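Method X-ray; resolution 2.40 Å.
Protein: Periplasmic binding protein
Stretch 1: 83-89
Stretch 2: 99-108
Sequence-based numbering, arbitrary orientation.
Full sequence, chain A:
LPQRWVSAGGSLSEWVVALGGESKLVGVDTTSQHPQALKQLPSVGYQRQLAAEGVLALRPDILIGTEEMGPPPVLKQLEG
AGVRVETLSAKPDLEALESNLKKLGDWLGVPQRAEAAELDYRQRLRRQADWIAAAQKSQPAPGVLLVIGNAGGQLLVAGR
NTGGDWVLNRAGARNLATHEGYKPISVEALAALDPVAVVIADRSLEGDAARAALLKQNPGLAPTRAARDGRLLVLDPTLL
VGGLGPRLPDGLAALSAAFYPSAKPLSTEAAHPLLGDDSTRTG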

# COMPACT_ATOMS: atom_id res chain seq x y z
N VAL A 83 1.31 43.90 10.73
CA VAL A 83 0.59 42.62 10.81
C VAL A 83 -0.32 42.55 12.04
O VAL A 83 0.10 42.81 13.16
N ARG A 84 -1.58 42.19 11.81
CA ARG A 84 -2.54 42.06 12.90
C ARG A 84 -2.28 40.74 13.64
O ARG A 84 -2.54 39.66 13.10
N VAL A 85 -1.77 40.84 14.86
CA VAL A 85 -1.47 39.65 15.66
C VAL A 85 -2.48 39.42 16.77
O VAL A 85 -2.63 40.24 17.67
N GLU A 86 -3.18 38.29 16.70
CA GLU A 86 -4.17 37.93 17.70
C GLU A 86 -3.65 36.79 18.57
O GLU A 86 -3.00 35.87 18.08
N THR A 87 -3.95 36.85 19.86
CA THR A 87 -3.50 35.80 20.76
C THR A 87 -4.69 35.14 21.43
O THR A 87 -5.41 35.77 22.20
N LEU A 88 -4.92 33.87 21.11
CA LEU A 88 -6.01 33.13 21.70
C LEU A 88 -5.46 32.39 22.91
O LEU A 88 -4.28 32.51 23.22
N SER A 89 -6.31 31.62 23.58
CA SER A 89 -5.90 30.90 24.77
C SER A 89 -5.61 29.42 24.56
O SER A 89 -6.37 28.70 23.92
N SER A 99 -14.17 30.62 24.32
CA SER A 99 -13.75 31.99 24.07
C SER A 99 -12.99 32.06 22.75
O SER A 99 -13.10 33.03 22.01
N ASN A 100 -12.21 31.03 22.47
CA ASN A 100 -11.46 31.00 21.22
C ASN A 100 -12.44 30.86 20.05
O ASN A 100 -12.33 31.55 19.04
N LEU A 101 -13.42 29.98 20.20
CA LEU A 101 -14.41 29.78 19.15
C LEU A 101 -15.19 31.06 18.88
O LEU A 101 -15.51 31.38 17.74
N LYS A 102 -15.51 31.78 19.95
CA LYS A 102 -16.25 33.03 19.84
C LYS A 102 -15.50 33.99 18.93
O LYS A 102 -16.08 34.56 18.00
N LYS A 103 -14.21 34.16 19.18
CA LYS A 103 -13.39 35.06 18.38
C LYS A 103 -13.23 34.58 16.94
O LYS A 103 -13.47 35.33 16.00
N LEU A 104 -12.82 33.32 16.77
CA LEU A 104 -12.64 32.77 15.43
C LEU A 104 -13.91 32.93 14.62
O LEU A 104 -13.88 33.30 13.45
N GLY A 105 -15.04 32.65 15.26
CA GLY A 105 -16.31 32.78 14.58
C GLY A 105 -16.51 34.19 14.06
O GLY A 105 -16.91 34.38 12.91
N ASP A 106 -16.22 35.18 14.90
CA ASP A 106 -16.38 36.57 14.51
C ASP A 106 -15.44 37.01 13.39
O ASP A 106 -15.89 37.61 12.42
N TRP A 107 -14.15 36.72 13.53
CA TRP A 107 -13.21 37.13 12.49
C TRP A 107 -13.44 36.38 11.18
O TRP A 107 -12.97 36.81 10.12
N LEU A 108 -14.16 35.27 11.24
CA LEU A 108 -14.44 34.45 10.06
C LEU A 108 -15.81 34.77 9.48
O LEU A 108 -16.13 34.40 8.35

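The strand that ends at Thr87 and its flanking residues lie against one side of the helix that runs through Ser99 to Leu108, and the side chains that point in come from alternate residues: Arg84, Glu86 and Leu88 point their CA-to-CB bonds toward the helix, while Thr87 points away and Val85 stays out of reach; Ser89 contributes through its backbone. From the helix, Asn100, Lys103 and Trp107 point back, a spacing of three and four residues that keeps them on one helical face.

The hydrogen bonds gather at Asn100 (chi1 m). Its amide has an acceptor and a donor side by side, and so matches the backbone of Ser89 at both ends: Ser89 N donates to Asn100 OD1 (2.9 Å, 171°), and Asn100 ND2 donates to Ser89 O (2.7 Å, 164°). A side chain thus satisfies peptide groups as a neighboring strand would. Ser89 itself, with chi1 t, directs its CB sideways.

Aromatic contacts center on Trp107 (chi1 m), whose broad indole suits a site where charged and aliphatic groups meet. Arg84, extended with chi1 to chi3 all t, reaches over one face in a cation-pi contact, its CZ 4.5 Å from the centroid of the five-membered ring. Arg84 NH2 and Trp107 NE1 approach to 3.1 Å, but both are donors and form no hydrogen bond. Glu86, folded by m rotamers at chi1 and chi2, lays CG over the same face, 3.9 Å from the six-membered-ring centroid. Within their own stretch, Arg84 NE and Glu86 OE2 form a 3.1 Å salt bridge, which ties together the two side chains covering the indole.

Apolar packing belongs to Leu88 (chi1 m, chi2 p), buried and branched enough to meet two partners: its CD1 lies 3.7 Å from Trp107 CZ3 at the ring edge, and its CD2 lies 3.8 Å from CD2 of Leu104 (m, t), whose CB points sideways although its end comes nearer.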

# COMPACT_ATOMS: atom_id res chain seq x y z
CB VAL A 83 1.57 41.42 10.87
CG1 VAL A 83 0.79 40.12 10.96
CG2 VAL A 83 2.48 41.41 9.64
CB ARG A 84 -3.96 42.08 12.35
CG ARG A 84 -5.03 41.86 13.40
CD ARG A 84 -6.40 41.80 12.76
NE ARG A 84 -7.44 41.47 13.73
CZ ARG A 84 -8.73 41.36 13.42
NH1 ARG A 84 -9.13 41.56 12.17
NH2 ARG A 84 -9.61 41.05 14.36
CB VAL A 85 -0.06 39.75 16.29
CG1 VAL A 85 0.18 38.58 17.22
CG2 VAL A 85 0.99 39.79 15.21
CB GLU A 86 -5.47 37.48 17.03
CG GLU A 86 -6.19 38.55 16.23
CD GLU A 86 -6.67 39.70 17.08
OE1 GLU A 86 -7.23 39.45 18.17
OE2 GLU A 86 -6.49 40.87 16.66
CB THR A 87 -2.57 36.35 21.85
OG1 THR A 87 -1.39 36.90 21.24
CG2 THR A 87 -2.16 35.24 22.82
CB LEU A 88 -6.63 32.16 20.69
CG LEU A 88 -7.59 32.84 19.72
CD1 LEU A 88 -6.84 33.84 18.86
CD2 LEU A 88 -8.26 31.80 18.85
CB SER A 89 -6.97 31.05 25.85
OG SER A 89 -6.63 30.31 27.01
CB SER A 99 -12.87 32.49 25.21
OG SER A 99 -12.26 33.72 24.86
CB ASN A 100 -10.48 29.82 21.20
CG ASN A 100 -9.28 30.03 22.09
OD1 ASN A 100 -8.98 31.16 22.50
ND2 ASN A 100 -8.57 28.95 22.40
CB LEU A 101 -15.36 28.64 19.50
CG LEU A 101 -14.75 27.24 19.53
CD1 LEU A 101 -15.84 26.23 19.81
CD2 LEU A 101 -14.09 26.94 18.20
CB LYS A 102 -16.42 33.66 21.23
CG LYS A 102 -17.00 35.06 21.23
CD LYS A 102 -18.43 35.08 20.70
CE LYS A 102 -19.01 36.49 20.74
NZ LYS A 102 -20.41 36.53 20.21
CB LYS A 103 -12.02 35.24 19.01
CG LYS A 103 -12.06 35.84 20.40
CD LYS A 103 -10.66 36.05 20.96
CE LYS A 103 -10.72 36.65 22.35
NZ LYS A 103 -9.37 36.98 22.88
CB LEU A 104 -12.26 31.29 15.50
CG LEU A 104 -10.90 30.97 16.12
CD1 LEU A 104 -10.68 29.46 16.09
CD2 LEU A 104 -9.80 31.69 15.36
CB ASP A 106 -16.21 37.50 15.71
CG ASP A 106 -17.38 37.40 16.70
OD1 ASP A 106 -18.48 36.99 16.29
OD2 ASP A 106 -17.19 37.76 17.88
CB TRP A 107 -11.76 36.91 12.94
CG TRP A 107 -11.41 37.56 14.25
CD1 TRP A 107 -11.88 38.75 14.73
CD2 TRP A 107 -10.51 37.05 15.24
NE1 TRP A 107 -11.33 39.01 15.96
CE2 TRP A 107 -10.49 37.99 16.30
CE3 TRP A 107 -9.72 35.90 15.34
CZ2 TRP A 107 -9.70 37.80 17.45
CZ3 TRP A 107 -8.94 35.72 16.49
CH2 TRP A 107 -8.94 36.67 17.53
CB LEU A 108 -14.38 32.97 10.46
CG LEU A 108 -13.41 31.97 9.81
CD1 LEU A 108 -12.17 32.64 9.24
CD2 LEU A 108 -13.02 30.95 10.88